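Local coordinates for sulfate transporter 4.1, chloroplastic (Arabidopsis thaliana, PDB 7LHV), which cotransports sulfate with protons across a membrane and may take part in regulating sulfate assimilation, at residues A[150-155]-A[391-396]; A[181-186]-A[325-330]; A[213-218]-A[470-475]; A[602-607]-A[620-625]. One frame throughout, in Å; residues are numbered along the deposited sequence.

Contact 1 of 4, residues A[150-155]-A[391-396]; sequences GPVALV and FSRSAV. With SO4 (sulfate ion), chain D.
Arg393 reaches from helix 391-399 to the backbone of Gly150 and Pro151, just before helix 153-166. Its CB points at the opposite segment, and CG stands beside the backbone N, anti to the carbonyl carbon (chi1 -78°). A bend about CG-CD (chi3 -61°) then turns the guanidinium onto the Pro151 carbonyl, whose oxygen lies at the edge of the group, near its plane. As modelled, the bond from Arg393 NH2 to Pro151 O is nearly straight (175°), though the place of NH2 is less sure because it is crowded elsewhere. Arg393 NH1 adds a weak, bent bond to the same oxygen and another weak one to Gln112. Proline suits this place, since its ring restrains phi and so stiffens the extended loop that presents the carbonyl.

Beside this link sits a sulfate ion, held at the N-terminal ends of both helices. Phe391 N donates to sulfate O2 at 2.7 Å, Ala153 N to sulfate O3 at 3.2 Å, and Ser392 OG to sulfate O1 at 2.9 Å. The short serine side chain, with OG beside its backbone N, brings a hydroxyl to the ion next to the helix N terminus. Arg393 NH1 stays 4.5 Å from sulfate O4, too far for a bond. Two helix N termini and a nearby cation would favour an anion, consistent with the substrate site of SLC26 transporters.

Contact 2 of 4, residues A[181-186]-A[325-330]; sequences LALLVG and RSFDHA
Ala330 N donates to Phe327 O at 2.9 Å, a bond that spans three residues and closes the tight 3-10 turn 327-329. This turn sets both Phe327 and Ala330 against helix 173-194, where they meet Leu183 and Leu184. No polar bond crosses between the segments; the contact itself is apolar.

The CD2 methyl of Leu183 lies 3.9 Å from CZ, the far tip of the Phe327 ring, and approaches it obliquely. The two side chains run at about a right angle to each other. Leu184, with CG beside its backbone N (chi1 -64°), swings towards Ala330, where Leu184 CD1 comes 3.9 Å from Ala330 O and 4.4 Å from Ala330 CB. Alanine suits this spot because its single methyl lets the leucine come close to the backbone; the branched leucines reach from the helix to the turn.

Around this patch, Leu184 continues onto Leu333 and Ser337, and Ser326 OG is hydrogen-bonded to Glu176 of helix 173-194. A short 3-10 turn thus leads the chain into a long helix while resting on a neighbouring one, within the largely helical membrane domain of a SulP transporter.

Contact 3 of 4, residues A[213-218]-A[470-475]; sequences TSASAI and TITLFF
Ala215 and Leu473 bring two nearly parallel helices of the membrane-embedded part of this SLC26 transporter together, their CA atoms only 5.2 Å apart. The axes of 213-218 and 470-474 approach to 8.3 Å and cross at -25°. Such closeness calls for a small residue, and alanine supplies it.

The apolar contacts fall into two groups. In the first, Ala215 CB packs directly against the Thr472 side chain, 3.6 Å from Thr472 CB and little farther from its methyl. In the second, the CD1 methyl of Leu473 fills the angle between Ala215 and Ile218, one helical turn apart, with Leu473 crossing Ile218 at about a right angle. Branching at CB suits isoleucine here, for it places a methyl close to its own helix, where the leucine tip can reach it.

The hydroxyls of Thr472 and Ser216 bond within their own helices. Thr472 OG1 lies beside its backbone N, anti to the carbonyl carbon (chi1 -52°), and is hydrogen-bonded to Thr468 O a turn earlier, while the carbon side of the residue meets Ala215. Ser216 OG likewise bonds to Phe212 O. Leu473 CD1 rests 3.7 Å from Ile218 CG2 and equally 3.7 Å from the backbone oxygen Ala215 O.

Contact 4 of 4, residues A[602-607]-A[620-625]; sequences IQLAIS and SGMVEL
Met622 reaches from the short helix 622-626 of the STAS domain to strand 603-606, the outermost strand at one end of the domain's four-stranded sheet within this chain. Its CE methyl does all the touching: it lies 3.8 Å from Leu604 CD2 and 4.3 Å from Ile606 CD1. Leu604 and Ile606, two apart on the strand, project from the same face of the sheet, so one methyl can meet both. Methionine fits because its unbranched chain can span the distance. CG is anti to the backbone N (chi1 -177°) and the chain stays extended to CE, crossing Leu604 at about a right angle.

In the next shell, Leu590 and Ile617 of the neighbouring helices pack on Met622, while Leu574 and Tyr597 pack on Leu604. The start of Met622's helix is set by Gly621, which ends helix 611-620 in a Schellman motif and serves as N-cap of the next; its positive phi suits glycine. Just before it, Ser620 packs on Val457 of the second subunit.

On the strand, Gln603 OE1 is bonded to Lys598 NZ. The other end of that amide loops back: Gln603 NE2 donates to Leu604 O at 2.7 Å from above the carbonyl plane, 38° out of it.

How the contacts relate
From the N terminus, the first segments of contacts 1, 2 and 3 come in that order, on the successive helices 153-166, 173-194 and 206-229. Contact 2 closes first, at 325-330, so its loop lies within that of contact 1, which closes at 391-396. Contact 3 opens inside both loops but closes beyond them at 470-475, and therefore crosses each. Contacts 1 and 3 also touch in space, Leu154 CD1 lying 3.6 Å from Ser216 OG, whereas contact 2 sits apart. Contacts 1 and 3 join sequence-distant membrane helices; contact 2 joins helix 173-194 to a 3-10 turn. Contact 4 follows in series, a short local closure within the STAS domain, its centre 55 Å or more from the others.

Contact 1 of 4, residues A[150-155]-A[391-396]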
loop_
_atom_site.group_PDB
_atom_site.type_symbol
_atom_site.label_atom_id
_atom_site.label_comp_id
_atom_site.label_asym_id
_atom_site.label_seq_id
_atom_site.Cartn_x
_atom_site.Cartn_y
_atom_site.Cartn_z
ATOM N N GLY A 150 -17.088 -0.745 25.775
ATOM C CA GLY A 150 -16.666 0.144 26.828
ATOM C C GLY A 150 -15.217 0.550 26.675
ATOM O O GLY A 150 -14.596 0.327 25.632
ATOM N N PRO A 151 -14.655 1.171 27.709
ATOM C CA PRO A 151 -13.234 1.525 27.667
ATOM C C PRO A 151 -12.357 0.289 27.559
ATOM O O PRO A 151 -12.648 -0.756 28.144
ATOM C CB PRO A 151 -13.012 2.254 28.998
ATOM C CG PRO A 151 -14.363 2.655 29.455
ATOM C CD PRO A 151 -15.292 1.603 28.961
ATOM N N VAL A 152 -11.271 0.418 26.800
ATOM C CA VAL A 152 -10.260 -0.625 26.691
ATOM C C VAL A 152 -8.897 0.018 26.902
ATOM O O VAL A 152 -8.742 1.238 26.838
ATOM C CB VAL A 152 -10.310 -1.365 25.338
ATOM C CG1 VAL A 152 -11.675 -1.987 25.128
ATOM C CG2 VAL A 152 -9.977 -0.427 24.208
ATOM N N ALA A 153 -7.902 -0.826 27.181
ATOM C CA ALA A 153 -6.576 -0.314 27.507
ATOM C C ALA A 153 -5.944 0.409 26.322
ATOM O O ALA A 153 -5.380 1.496 26.480
ATOM C CB ALA A 153 -5.679 -1.456 27.979
ATOM N N LEU A 154 -6.043 -0.169 25.125
ATOM C CA LEU A 154 -5.340 0.388 23.975
ATOM C C LEU A 154 -5.953 1.710 23.529
ATOM O O LEU A 154 -5.234 2.680 23.259
ATOM C CB LEU A 154 -5.339 -0.619 22.827
ATOM C CG LEU A 154 -4.492 -0.241 21.614
ATOM C CD1 LEU A 154 -3.057 -0.013 22.033
ATOM C CD2 LEU A 154 -4.573 -1.322 20.556
ATOM N N VAL A 155 -7.282 1.769 23.432
ATOM C CA VAL A 155 -7.933 3.004 23.013
ATOM C C VAL A 155 -7.721 4.097 24.051
ATOM O O VAL A 155 -7.530 5.267 23.706
ATOM C CB VAL A 155 -9.425 2.754 22.735
ATOM C CG1 VAL A 155 -10.185 4.058 22.668
ATOM C CG2 VAL A 155 -9.589 1.987 21.439
ATOM N N PHE A 391 -11.356 -7.338 24.777
ATOM C CA PHE A 391 -10.893 -8.721 24.734
ATOM C C PHE A 391 -11.255 -9.464 26.013
ATOM O O PHE A 391 -11.635 -10.639 25.970
ATOM C CB PHE A 391 -9.382 -8.767 24.514
ATOM C CG PHE A 391 -8.962 -8.527 23.094
ATOM C CD1 PHE A 391 -8.856 -9.579 22.199
ATOM C CD2 PHE A 391 -8.649 -7.252 22.659
ATOM C CE1 PHE A 391 -8.462 -9.357 20.895
ATOM C CE2 PHE A 391 -8.253 -7.026 21.358
ATOM C CZ PHE A 391 -8.160 -8.078 20.475
ATOM N N SER A 392 -11.132 -8.796 27.161
ATOM C CA SER A 392 -11.379 -9.452 28.439
ATOM C C SER A 392 -12.869 -9.557 28.737
ATOM O O SER A 392 -13.368 -10.628 29.100
ATOM C CB SER A 392 -10.677 -8.684 29.559
ATOM O OG SER A 392 -9.297 -8.525 29.285
ATOM N N ARG A 393 -13.591 -8.446 28.592
ATOM C CA ARG A 393 -15.000 -8.425 28.965
ATOM C C ARG A 393 -15.843 -9.261 28.009
ATOM O O ARG A 393 -16.790 -9.926 28.438
ATOM C CB ARG A 393 -15.500 -6.985 29.019
ATOM C CG ARG A 393 -15.096 -6.247 30.280
ATOM C CD ARG A 393 -15.892 -4.975 30.440
ATOM N NE ARG A 393 -15.661 -4.070 29.322
ATOM C CZ ARG A 393 -14.660 -3.206 29.254
ATOM N NH1 ARG A 393 -13.779 -3.089 30.233
ATOM N NH2 ARG A 393 -14.534 -2.444 28.173
ATOM N N SER A 394 -15.520 -9.241 26.714
ATOM C CA SER A 394 -16.255 -10.076 25.768
ATOM C C SER A 394 -16.050 -11.551 26.069
ATOM O O SER A 394 -16.994 -12.342 26.000
ATOM C CB SER A 394 -15.834 -9.763 24.337
ATOM O OG SER A 394 -15.978 -8.384 24.061
ATOM N N ALA A 395 -14.821 -11.942 26.409
ATOM C CA ALA A 395 -14.589 -13.319 26.828
ATOM C C ALA A 395 -15.427 -13.657 28.052
ATOM O O ALA A 395 -16.236 -14.592 28.022
ATOM C CB ALA A 395 -13.104 -13.539 27.110
ATOM N N VAL A 396 -15.313 -12.844 29.107
ATOM C CA VAL A 396 -16.044 -13.109 30.345
ATOM C C VAL A 396 -17.537 -13.228 30.068
ATOM O O VAL A 396 -18.235 -14.052 30.669
ATOM C CB VAL A 396 -15.740 -12.017 31.385
ATOM C CG1 VAL A 396 -16.731 -12.074 32.530
ATOM C CG2 VAL A 396 -14.324 -12.172 31.899
HETATM S S SO4 D . -9.125 -5.060 27.188
HETATM O O1 SO4 D . -8.453 -6.208 27.786
HETATM O O2 SO4 D . -9.721 -5.457 25.920
HETATM O O3 SO4 D . -8.150 -4.003 26.949
HETATM O O4 SO4 D . -10.162 -4.573 28.091
#

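Contact 2 of 4, residues A[181-186]-A[325-330]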
loop_
_atom_site.group_PDB
_atom_site.type_symbol
_atom_site.label_atom_id
_atom_site.label_comp_id
_atom_site.label_asym_id
_atom_site.label_seq_id
_atom_site.Cartn_x
_atom_site.Cartn_y
_atom_site.Cartn_z
ATOM N N LEU A 181 -13.036 13.540 20.079
ATOM C CA LEU A 181 -12.370 12.386 19.493
ATOM C C LEU A 181 -13.334 11.222 19.350
ATOM O O LEU A 181 -13.314 10.510 18.341
ATOM C CB LEU A 181 -11.169 11.992 20.350
ATOM C CG LEU A 181 -10.180 11.004 19.744
ATOM C CD1 LEU A 181 -9.654 11.535 18.439
ATOM C CD2 LEU A 181 -9.040 10.764 20.707
ATOM N N ALA A 182 -14.190 11.015 20.351
ATOM C CA ALA A 182 -15.196 9.963 20.252
ATOM C C ALA A 182 -16.167 10.230 19.110
ATOM O O ALA A 182 -16.531 9.312 18.367
ATOM C CB ALA A 182 -15.944 9.826 21.575
ATOM N N LEU A 183 -16.600 11.485 18.957
ATOM C CA LEU A 183 -17.507 11.822 17.859
ATOM C C LEU A 183 -16.855 11.587 16.503
ATOM O O LEU A 183 -17.483 11.043 15.586
ATOM C CB LEU A 183 -17.965 13.273 17.980
ATOM C CG LEU A 183 -18.826 13.785 16.827
ATOM C CD1 LEU A 183 -20.151 13.055 16.788
ATOM C CD2 LEU A 183 -19.040 15.280 16.946
ATOM N N LEU A 184 -15.595 11.999 16.353
ATOM C CA LEU A 184 -14.893 11.794 15.091
ATOM C C LEU A 184 -14.701 10.311 14.803
ATOM O O LEU A 184 -14.845 9.870 13.658
ATOM C CB LEU A 184 -13.546 12.513 15.114
ATOM C CG LEU A 184 -13.593 14.036 15.220
ATOM C CD1 LEU A 184 -12.205 14.586 15.468
ATOM C CD2 LEU A 184 -14.196 14.639 13.970
ATOM N N VAL A 185 -14.373 9.526 15.832
ATOM C CA VAL A 185 -14.221 8.089 15.652
ATOM C C VAL A 185 -15.539 7.468 15.219
ATOM O O VAL A 185 -15.578 6.624 14.317
ATOM C CB VAL A 185 -13.682 7.441 16.940
ATOM C CG1 VAL A 185 -13.922 5.946 16.921
ATOM C CG2 VAL A 185 -12.207 7.737 17.098
ATOM N N GLY A 186 -16.642 7.880 15.846
ATOM C CA GLY A 186 -17.938 7.351 15.455
ATOM C C GLY A 186 -18.307 7.699 14.027
ATOM O O GLY A 186 -18.833 6.861 13.292
ATOM N N ARG A 325 -17.958 21.326 21.820
ATOM C CA ARG A 325 -17.700 22.745 21.616
ATOM C C ARG A 325 -16.283 23.055 21.154
ATOM O O ARG A 325 -15.954 24.233 20.976
ATOM C CB ARG A 325 -17.977 23.535 22.904
ATOM C CG ARG A 325 -19.420 23.958 23.093
ATOM C CD ARG A 325 -20.195 22.922 23.882
ATOM N NE ARG A 325 -19.526 22.589 25.134
ATOM C CZ ARG A 325 -19.651 23.281 26.258
ATOM N NH1 ARG A 325 -20.418 24.358 26.326
ATOM N NH2 ARG A 325 -18.990 22.884 27.342
ATOM N N SER A 326 -15.440 22.049 20.949
ATOM C CA SER A 326 -14.037 22.259 20.612
ATOM C C SER A 326 -13.721 21.750 19.211
ATOM O O SER A 326 -12.707 21.087 18.989
ATOM C CB SER A 326 -13.124 21.595 21.639
ATOM O OG SER A 326 -13.037 22.373 22.819
ATOM N N PHE A 327 -14.583 22.074 18.245
ATOM C CA PHE A 327 -14.345 21.657 16.866
ATOM C C PHE A 327 -13.079 22.276 16.286
ATOM O O PHE A 327 -12.586 21.797 15.259
ATOM C CB PHE A 327 -15.549 22.019 15.997
ATOM C CG PHE A 327 -16.615 20.968 15.975
ATOM C CD1 PHE A 327 -16.533 19.899 15.102
ATOM C CD2 PHE A 327 -17.701 21.047 16.828
ATOM C CE1 PHE A 327 -17.513 18.931 15.078
ATOM C CE2 PHE A 327 -18.686 20.082 16.809
ATOM C CZ PHE A 327 -18.592 19.022 15.933
ATOM N N ASP A 328 -12.544 23.322 16.922
ATOM C CA ASP A 328 -11.378 24.018 16.389
ATOM C C ASP A 328 -10.156 23.112 16.322
ATOM O O ASP A 328 -9.286 23.306 15.464
ATOM C CB ASP A 328 -11.077 25.251 17.240
ATOM C CG ASP A 328 -12.138 26.329 17.099
ATOM O OD1 ASP A 328 -12.762 26.410 16.018
ATOM O OD2 ASP A 328 -12.345 27.092 18.067
ATOM N N HIS A 329 -10.070 22.123 17.208
ATOM C CA HIS A 329 -8.973 21.165 17.201
ATOM C C HIS A 329 -9.285 19.924 16.384
ATOM O O HIS A 329 -8.463 19.004 16.344
ATOM C CB HIS A 329 -8.618 20.748 18.631
ATOM C CG HIS A 329 -8.146 21.872 19.497
ATOM N ND1 HIS A 329 -6.817 22.213 19.617
ATOM C CD2 HIS A 329 -8.826 22.719 20.301
ATOM C CE1 HIS A 329 -6.699 23.231 20.451
ATOM N NE2 HIS A 329 -7.905 23.556 20.881
ATOM N N ALA A 330 -10.447 19.882 15.730
ATOM C CA ALA A 330 -10.877 18.660 15.062
ATOM C C ALA A 330 -9.863 18.200 14.027
ATOM O O ALA A 330 -9.577 17.004 13.929
ATOM C CB ALA A 330 -12.247 18.866 14.419
#

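Contact 3 of 4, residues A[213-218]-A[470-475]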
loop_
_atom_site.group_PDB
_atom_site.type_symbol
_atom_site.label_atom_id
_atom_site.label_comp_id
_atom_site.label_asym_id
_atom_site.label_seq_id
_atom_site.Cartn_x
_atom_site.Cartn_y
_atom_site.Cartn_z
ATOM N N THR A 213 0.619 -4.263 20.101
ATOM C CA THR A 213 -0.154 -4.403 21.330
ATOM C C THR A 213 0.736 -4.755 22.516
ATOM O O THR A 213 0.528 -4.247 23.621
ATOM C CB THR A 213 -1.245 -5.452 21.140
ATOM O OG1 THR A 213 -2.092 -5.062 20.052
ATOM C CG2 THR A 213 -2.084 -5.580 22.394
ATOM N N SER A 214 1.726 -5.629 22.315
ATOM C CA SER A 214 2.640 -5.964 23.404
ATOM C C SER A 214 3.445 -4.747 23.849
ATOM O O SER A 214 3.604 -4.497 25.055
ATOM C CB SER A 214 3.573 -7.093 22.974
ATOM O OG SER A 214 2.837 -8.205 22.507
ATOM N N ALA A 215 3.967 -3.980 22.889
ATOM C CA ALA A 215 4.705 -2.772 23.244
ATOM C C ALA A 215 3.806 -1.769 23.953
ATOM O O ALA A 215 4.225 -1.122 24.920
ATOM C CB ALA A 215 5.328 -2.154 21.997
ATOM N N SER A 216 2.562 -1.629 23.489
ATOM C CA SER A 216 1.622 -0.736 24.152
ATOM C C SER A 216 1.336 -1.193 25.575
ATOM O O SER A 216 1.193 -0.367 26.478
ATOM C CB SER A 216 0.327 -0.644 23.349
ATOM O OG SER A 216 0.533 0.048 22.133
ATOM N N ALA A 217 1.233 -2.504 25.793
ATOM C CA ALA A 217 0.997 -3.014 27.139
ATOM C C ALA A 217 2.165 -2.697 28.063
ATOM O O ALA A 217 1.965 -2.295 29.218
ATOM C CB ALA A 217 0.746 -4.517 27.094
ATOM N N ILE A 218 3.393 -2.871 27.573
ATOM C CA ILE A 218 4.557 -2.534 28.393
ATOM C C ILE A 218 4.579 -1.040 28.703
ATOM O O ILE A 218 4.874 -0.629 29.833
ATOM C CB ILE A 218 5.855 -2.996 27.708
ATOM C CG1 ILE A 218 5.931 -4.520 27.697
ATOM C CG2 ILE A 218 7.065 -2.428 28.420
ATOM C CD1 ILE A 218 7.078 -5.061 26.887
ATOM N N THR A 470 9.818 -3.476 19.078
ATOM C CA THR A 470 10.955 -2.666 19.500
ATOM C C THR A 470 10.767 -1.202 19.125
ATOM O O THR A 470 11.048 -0.305 19.929
ATOM C CB THR A 470 12.241 -3.215 18.886
ATOM O OG1 THR A 470 12.503 -4.521 19.415
ATOM C CG2 THR A 470 13.412 -2.308 19.203
ATOM N N ILE A 471 10.283 -0.938 17.912
ATOM C CA ILE A 471 10.127 0.444 17.475
ATOM C C ILE A 471 9.024 1.137 18.265
ATOM O O ILE A 471 9.172 2.297 18.666
ATOM C CB ILE A 471 9.877 0.495 15.958
ATOM C CG1 ILE A 471 11.197 0.306 15.214
ATOM C CG2 ILE A 471 9.233 1.808 15.560
ATOM C CD1 ILE A 471 11.055 0.271 13.722
ATOM N N THR A 472 7.911 0.445 18.521
ATOM C CA THR A 472 6.864 1.043 19.340
ATOM C C THR A 472 7.334 1.263 20.772
ATOM O O THR A 472 6.931 2.241 21.411
ATOM C CB THR A 472 5.613 0.167 19.313
ATOM O OG1 THR A 472 5.254 -0.108 17.954
ATOM C CG2 THR A 472 4.458 0.861 20.000
ATOM N N LEU A 473 8.189 0.381 21.286
ATOM C CA LEU A 473 8.690 0.536 22.645
ATOM C C LEU A 473 9.613 1.742 22.761
ATOM O O LEU A 473 9.453 2.575 23.662
ATOM C CB LEU A 473 9.417 -0.739 23.067
ATOM C CG LEU A 473 9.364 -1.133 24.538
ATOM C CD1 LEU A 473 7.951 -1.490 24.941
ATOM C CD2 LEU A 473 10.316 -2.283 24.811
ATOM N N PHE A 474 10.582 1.862 21.854
ATOM C CA PHE A 474 11.608 2.892 21.978
ATOM C C PHE A 474 11.203 4.209 21.332
ATOM O O PHE A 474 11.537 5.278 21.849
ATOM C CB PHE A 474 12.922 2.393 21.380
ATOM C CG PHE A 474 13.635 1.408 22.251
ATOM C CD1 PHE A 474 14.360 1.835 23.347
ATOM C CD2 PHE A 474 13.568 0.054 21.984
ATOM C CE1 PHE A 474 15.012 0.931 24.156
ATOM C CE2 PHE A 474 14.219 -0.854 22.790
ATOM C CZ PHE A 474 14.941 -0.417 23.877
ATOM N N PHE A 475 10.500 4.155 20.211
ATOM C CA PHE A 475 9.986 5.344 19.559
ATOM C C PHE A 475 8.506 5.495 19.901
ATOM O O PHE A 475 7.960 4.762 20.729
ATOM C CB PHE A 475 10.245 5.261 18.054
ATOM C CG PHE A 475 11.692 5.066 17.705
ATOM C CD1 PHE A 475 12.538 6.152 17.577
ATOM C CD2 PHE A 475 12.208 3.797 17.521
ATOM C CE1 PHE A 475 13.869 5.972 17.264
ATOM C CE2 PHE A 475 13.539 3.614 17.209
ATOM C CZ PHE A 475 14.369 4.702 17.081
#

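Contact 4 of 4, residues A[602-607]-A[620-625]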
loop_
_atom_site.group_PDB
_atom_site.type_symbol
_atom_site.label_atom_id
_atom_site.label_comp_id
_atom_site.label_asym_id
_atom_site.label_seq_id
_atom_site.Cartn_x
_atom_site.Cartn_y
_atom_site.Cartn_z
ATOM N N ILE A 602 10.383 -15.611 -32.836
ATOM C CA ILE A 602 9.749 -16.516 -31.886
ATOM C C ILE A 602 8.241 -16.392 -32.044
ATOM O O ILE A 602 7.714 -15.280 -32.166
ATOM C CB ILE A 602 10.173 -16.217 -30.435
ATOM C CG1 ILE A 602 11.686 -16.353 -30.276
ATOM C CG2 ILE A 602 9.468 -17.140 -29.466
ATOM C CD1 ILE A 602 12.218 -15.731 -29.009
ATOM N N GLN A 603 7.552 -17.529 -32.058
ATOM C CA GLN A 603 6.104 -17.559 -32.207
ATOM C C GLN A 603 5.439 -17.540 -30.837
ATOM O O GLN A 603 5.829 -18.294 -29.940
ATOM C CB GLN A 603 5.671 -18.804 -32.978
ATOM C CG GLN A 603 4.184 -18.881 -33.243
ATOM C CD GLN A 603 3.641 -17.613 -33.858
ATOM O OE1 GLN A 603 4.023 -17.230 -34.961
ATOM N NE2 GLN A 603 2.752 -16.945 -33.139
ATOM N N LEU A 604 4.433 -16.686 -30.682
ATOM C CA LEU A 604 3.661 -16.603 -29.451
ATOM C C LEU A 604 2.312 -17.275 -29.655
ATOM O O LEU A 604 1.630 -17.020 -30.653
ATOM C CB LEU A 604 3.456 -15.151 -29.025
ATOM C CG LEU A 604 2.831 -15.002 -27.640
ATOM C CD1 LEU A 604 3.907 -15.180 -26.598
ATOM C CD2 LEU A 604 2.126 -13.669 -27.476
ATOM N N ALA A 605 1.926 -18.122 -28.706
ATOM C CA ALA A 605 0.655 -18.825 -28.753
ATOM C C ALA A 605 -0.047 -18.703 -27.410
ATOM O O ALA A 605 0.597 -18.576 -26.365
ATOM C CB ALA A 605 0.843 -20.303 -29.114
ATOM N N ILE A 606 -1.374 -18.731 -27.448
ATOM C CA ILE A 606 -2.210 -18.716 -26.253
ATOM C C ILE A 606 -2.966 -20.034 -26.194
ATOM O O ILE A 606 -3.620 -20.425 -27.169
ATOM C CB ILE A 606 -3.173 -17.520 -26.246
ATOM C CG1 ILE A 606 -2.407 -16.226 -26.514
ATOM C CG2 ILE A 606 -3.908 -17.441 -24.926
ATOM C CD1 ILE A 606 -1.442 -15.853 -25.418
ATOM N N SER A 607 -2.875 -20.721 -25.057
ATOM C CA SER A 607 -3.331 -22.102 -24.948
ATOM C C SER A 607 -4.745 -22.220 -24.389
ATOM O O SER A 607 -5.630 -22.762 -25.056
ATOM C CB SER A 607 -2.353 -22.902 -24.085
ATOM O OG SER A 607 -2.787 -24.242 -23.933
ATOM N N SER A 620 -9.082 -6.019 -27.231
ATOM C CA SER A 620 -7.851 -5.252 -27.384
ATOM C C SER A 620 -7.243 -5.370 -28.775
ATOM O O SER A 620 -6.286 -4.646 -29.073
ATOM C CB SER A 620 -6.821 -5.687 -26.342
ATOM O OG SER A 620 -6.405 -7.021 -26.563
ATOM N N GLY A 621 -7.758 -6.255 -29.623
ATOM C CA GLY A 621 -7.209 -6.436 -30.948
ATOM C C GLY A 621 -6.024 -7.369 -31.032
ATOM O O GLY A 621 -5.381 -7.435 -32.086
ATOM N N MET A 622 -5.706 -8.089 -29.954
ATOM C CA MET A 622 -4.563 -8.993 -29.977
ATOM C C MET A 622 -4.799 -10.189 -30.889
ATOM O O MET A 622 -3.847 -10.698 -31.494
ATOM C CB MET A 622 -4.240 -9.461 -28.559
ATOM C CG MET A 622 -3.014 -10.344 -28.471
ATOM S SD MET A 622 -2.593 -10.815 -26.786
ATOM C CE MET A 622 -1.209 -11.907 -27.093
ATOM N N VAL A 623 -6.045 -10.656 -30.997
ATOM C CA VAL A 623 -6.335 -11.814 -31.842
ATOM C C VAL A 623 -6.002 -11.511 -33.295
ATOM O O VAL A 623 -5.404 -12.336 -33.997
ATOM C CB VAL A 623 -7.805 -12.243 -31.680
ATOM C CG1 VAL A 623 -8.167 -13.286 -32.723
ATOM C CG2 VAL A 623 -8.045 -12.785 -30.288
ATOM N N GLU A 624 -6.382 -10.325 -33.771
ATOM C CA GLU A 624 -6.059 -9.943 -35.140
ATOM C C GLU A 624 -4.564 -9.731 -35.326
ATOM O O GLU A 624 -4.030 -10.006 -36.406
ATOM C CB GLU A 624 -6.828 -8.681 -35.526
ATOM C CG GLU A 624 -8.335 -8.867 -35.593
ATOM C CD GLU A 624 -8.761 -9.795 -36.714
ATOM O OE1 GLU A 624 -8.075 -9.826 -37.758
ATOM O OE2 GLU A 624 -9.781 -10.497 -36.551
ATOM N N LEU A 625 -3.873 -9.243 -34.293
ATOM C CA LEU A 625 -2.443 -8.976 -34.417
ATOM C C LEU A 625 -1.642 -10.269 -34.504
ATOM O O LEU A 625 -0.771 -10.412 -35.369
ATOM C CB LEU A 625 -1.964 -8.124 -33.244
ATOM C CG LEU A 625 -0.448 -8.009 -33.081
ATOM C CD1 LEU A 625 0.122 -7.029 -34.087
ATOM C CD2 LEU A 625 -0.090 -7.593 -31.668
#